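Local coordinates for uncharacterized protein (Mycobacterium vanbaalenii PYR-1, PDB 4XU6) that binds diacylglycerol as a homotrimeric, membrane-embedded bacterial relative of the sterol-regulated Insig proteins, at residues A125-I131 with Y168-V173. Sequence-based numbering, arbitrary orientation.
Unlike the reference sequence in segment 125-131: Ala127 (reference Cys). With TDA (N-tridecanoic acid), chain E; TDA (N-tridecanoic acid), chain F.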
loop_
_atom_site.group_PDB
_atom_site.type_symbol
_atom_site.label_atom_id
_atom_site.label_comp_id
_atom_site.label_asym_id
_atom_site.label_seq_id
_atom_site.Cartn_x
_atom_site.Cartn_y
_atom_site.Cartn_z
ATOM N N ALA A 125 3.555 -12.406 -16.232
ATOM C CA ALA A 125 4.317 -11.221 -16.588
ATOM C C ALA A 125 4.289 -10.997 -18.100
ATOM O O ALA A 125 4.279 -9.862 -18.558
ATOM C CB ALA A 125 5.744 -11.326 -16.086
ATOM N N ALA A 126 4.287 -12.083 -18.871
ATOM C CA ALA A 126 4.241 -11.974 -20.328
ATOM C C ALA A 126 2.941 -11.298 -20.769
ATOM O O ALA A 126 2.950 -10.388 -21.594
ATOM C CB ALA A 126 4.384 -13.359 -20.977
ATOM N N ALA A 127 1.828 -11.758 -20.210
ATOM C CA ALA A 127 0.525 -11.150 -20.462
ATOM C C ALA A 127 0.553 -9.688 -20.019
ATOM O O ALA A 127 0.040 -8.805 -20.712
ATOM C CB ALA A 127 -0.566 -11.923 -19.719
ATOM N N GLY A 128 1.169 -9.442 -18.867
ATOM C CA GLY A 128 1.367 -8.082 -18.387
ATOM C C GLY A 128 2.086 -7.186 -19.387
ATOM O O GLY A 128 1.669 -6.054 -19.620
ATOM N N VAL A 129 3.157 -7.692 -19.994
ATOM C CA VAL A 129 3.909 -6.907 -20.972
ATOM C C VAL A 129 3.080 -6.616 -22.228
ATOM O O VAL A 129 3.120 -5.505 -22.763
ATOM C CB VAL A 129 5.243 -7.602 -21.379
ATOM C CG1 VAL A 129 5.880 -6.887 -22.569
ATOM C CG2 VAL A 129 6.213 -7.615 -20.211
ATOM N N VAL A 130 2.340 -7.617 -22.696
ATOM C CA VAL A 130 1.492 -7.458 -23.878
ATOM C C VAL A 130 0.539 -6.253 -23.760
ATOM O O VAL A 130 0.494 -5.401 -24.645
ATOM C CB VAL A 130 0.699 -8.751 -24.185
ATOM C CG1 VAL A 130 -0.327 -8.512 -25.284
ATOM C CG2 VAL A 130 1.655 -9.882 -24.586
ATOM N N ILE A 131 -0.196 -6.177 -22.653
ATOM C CA ILE A 131 -1.157 -5.093 -22.444
ATOM C C ILE A 131 -0.483 -3.785 -21.983
ATOM O O ILE A 131 -0.992 -2.689 -22.237
ATOM C CB ILE A 131 -2.308 -5.541 -21.493
ATOM C CG1 ILE A 131 -3.460 -4.521 -21.502
ATOM C CG2 ILE A 131 -1.780 -5.783 -20.078
ATOM C CD1 ILE A 131 -4.209 -4.473 -22.822
ATOM N N TYR A 168 -1.260 -0.926 -16.571
ATOM C CA TYR A 168 -1.702 -1.988 -17.476
ATOM C C TYR A 168 -0.952 -3.288 -17.203
ATOM O O TYR A 168 -1.531 -4.371 -17.272
ATOM C CB TYR A 168 -1.526 -1.569 -18.944
ATOM C CG TYR A 168 -2.674 -0.737 -19.503
ATOM C CD1 TYR A 168 -3.914 -1.320 -19.758
ATOM C CD2 TYR A 168 -2.515 0.620 -19.785
ATOM C CE1 TYR A 168 -4.975 -0.573 -20.274
ATOM C CE2 TYR A 168 -3.582 1.388 -20.311
ATOM C CZ TYR A 168 -4.809 0.766 -20.547
ATOM O OH TYR A 168 -5.881 1.482 -21.060
ATOM N N PHE A 169 0.337 -3.188 -16.883
ATOM C CA PHE A 169 1.106 -4.397 -16.574
ATOM C C PHE A 169 0.465 -5.180 -15.422
ATOM O O PHE A 169 0.250 -6.382 -15.523
ATOM C CB PHE A 169 2.563 -4.059 -16.239
ATOM C CG PHE A 169 3.366 -5.260 -15.790
ATOM C CD1 PHE A 169 3.952 -6.110 -16.726
ATOM C CD2 PHE A 169 3.493 -5.560 -14.436
ATOM C CE1 PHE A 169 4.678 -7.235 -16.310
ATOM C CE2 PHE A 169 4.219 -6.670 -14.012
ATOM C CZ PHE A 169 4.807 -7.514 -14.952
ATOM N N ALA A 170 0.154 -4.487 -14.329
ATOM C CA ALA A 170 -0.493 -5.116 -13.179
ATOM C C ALA A 170 -1.849 -5.699 -13.564
ATOM O O ALA A 170 -2.201 -6.783 -13.132
ATOM C CB ALA A 170 -0.643 -4.111 -12.018
ATOM N N PHE A 171 -2.609 -4.963 -14.369
ATOM C CA PHE A 171 -3.870 -5.462 -14.918
ATOM C C PHE A 171 -3.671 -6.807 -15.654
ATOM O O PHE A 171 -4.379 -7.783 -15.383
ATOM C CB PHE A 171 -4.484 -4.374 -15.827
ATOM C CG PHE A 171 -5.614 -4.857 -16.716
ATOM C CD1 PHE A 171 -6.679 -5.592 -16.202
ATOM C CD2 PHE A 171 -5.610 -4.541 -18.068
ATOM C CE1 PHE A 171 -7.721 -6.027 -17.036
ATOM C CE2 PHE A 171 -6.643 -4.959 -18.913
ATOM C CZ PHE A 171 -7.701 -5.688 -18.400
ATOM N N GLY A 172 -2.705 -6.866 -16.565
ATOM C CA GLY A 172 -2.432 -8.108 -17.280
ATOM C C GLY A 172 -2.048 -9.279 -16.378
ATOM O O GLY A 172 -2.509 -10.411 -16.571
ATOM N N VAL A 173 -1.191 -9.023 -15.392
ATOM C CA VAL A 173 -0.828 -10.060 -14.428
ATOM C C VAL A 173 -2.062 -10.634 -13.719
ATOM O O VAL A 173 -2.207 -11.855 -13.559
ATOM C CB VAL A 173 0.155 -9.511 -13.372
ATOM C CG1 VAL A 173 0.352 -10.522 -12.239
ATOM C CG2 VAL A 173 1.484 -9.154 -14.018
HETATM O O21 TDA E . -6.428 5.371 -17.650
HETATM O O22 TDA E . -7.843 5.602 -19.483
HETATM C C21 TDA E . -7.328 4.835 -18.669
HETATM C C22 TDA E . -7.684 3.377 -18.687
HETATM C C23 TDA E . -6.718 2.552 -17.831
HETATM C C24 TDA E . -7.180 1.099 -17.718
HETATM C C25 TDA E . -6.160 0.248 -16.960
HETATM C C26 TDA E . -6.611 -1.202 -16.813
HETATM C C27 TDA E . -7.796 -1.243 -15.859
HETATM C C28 TDA E . -8.294 -2.651 -15.623
HETATM C C29 TDA E . -9.568 -2.601 -14.795
HETATM C C30 TDA E . -10.015 -4.025 -14.526
HETATM C C31 TDA E . -9.016 -4.718 -13.612
HETATM C C32 TDA E . -9.535 -6.082 -13.174
HETATM C C33 TDA E . -8.388 -6.999 -12.772
HETATM C C21 TDA F . -9.315 4.201 -23.417
HETATM C C22 TDA F . -8.960 2.909 -24.117
HETATM C C23 TDA F . -8.709 1.782 -23.126
HETATM C C24 TDA F . -8.229 0.535 -23.867
HETATM C C25 TDA F . -7.910 -0.607 -22.912
HETATM C C26 TDA F . -7.059 -1.680 -23.590
HETATM C C27 TDA F . -7.696 -2.132 -24.898
HETATM C C28 TDA F . -6.766 -3.056 -25.670
HETATM C C29 TDA F . -7.480 -4.363 -25.984
HETATM C C30 TDA F . -8.717 -4.108 -26.837
HETATM C C31 TDA F . -9.662 -5.300 -26.752
HETATM C C32 TDA F . -8.908 -6.609 -26.963
HETATM C C33 TDA F . -9.865 -7.749 -27.286
#
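The carbonyl oxygen of Tyr168 takes the helical hydrogen bond of Gly172 N at 2.8 Å, and CG2 of Ile131 presses on the same oxygen from the facing helix, 3.2 Å away. This is a glycine-mediated helix crossing inside the six-helix transmembrane bundle of an Insig homolog: the segments 125-131 and 168-173, on helices 122-144 and 164-184, run roughly antiparallel, their axes inclined at 138° and 6.9 Å apart at closest approach. Gly128 and Gly172 make the closeness possible, since neither has a side chain to hold the backbones apart and their CA atoms come within 4.0 Å. Around them Phe169 CA points its hydrogen at Gly128 O in a nearly straight CA-H...O contact (3.5 Å, 163° at the hydrogen), a weak polar link between the two backbones, where most of the contact is apolar.

The Phe169 ring, swung opposite its own backbone N (chi1 175°), lies alongside helix 122-144 and brings CD1 to 3.4 Å from Gly128 C, with CE1 and CZ reaching back to Ala125. Val173 CG2 rests over a face of this ring, near its rim, and Trp116 of helix 101-119 adjoins both Val173 and Ala125.

On the other flank Ile131 crosses Tyr168 at about a right angle, CG1 lying 3.7 Å from Tyr168 CD1, while the same methylene meets CD2 of Phe171. These two aromatic residues line the pocket of the chain E tridecanoic acid together with His26 and Tyr150, which bind diacylglycerol. C28 of this lipid lies above one face of the Phe171 ring, 3.4 Å from CD1, and C25 sits over a Tyr168 face. The Ile131 CD1 methyl borders the chain F lipid. Tyr168 OH is hydrogen-bonded to Glu139 OE2 and also touches both lipids, C23 of the chain E tridecanoic acid and C25 of the chain F one.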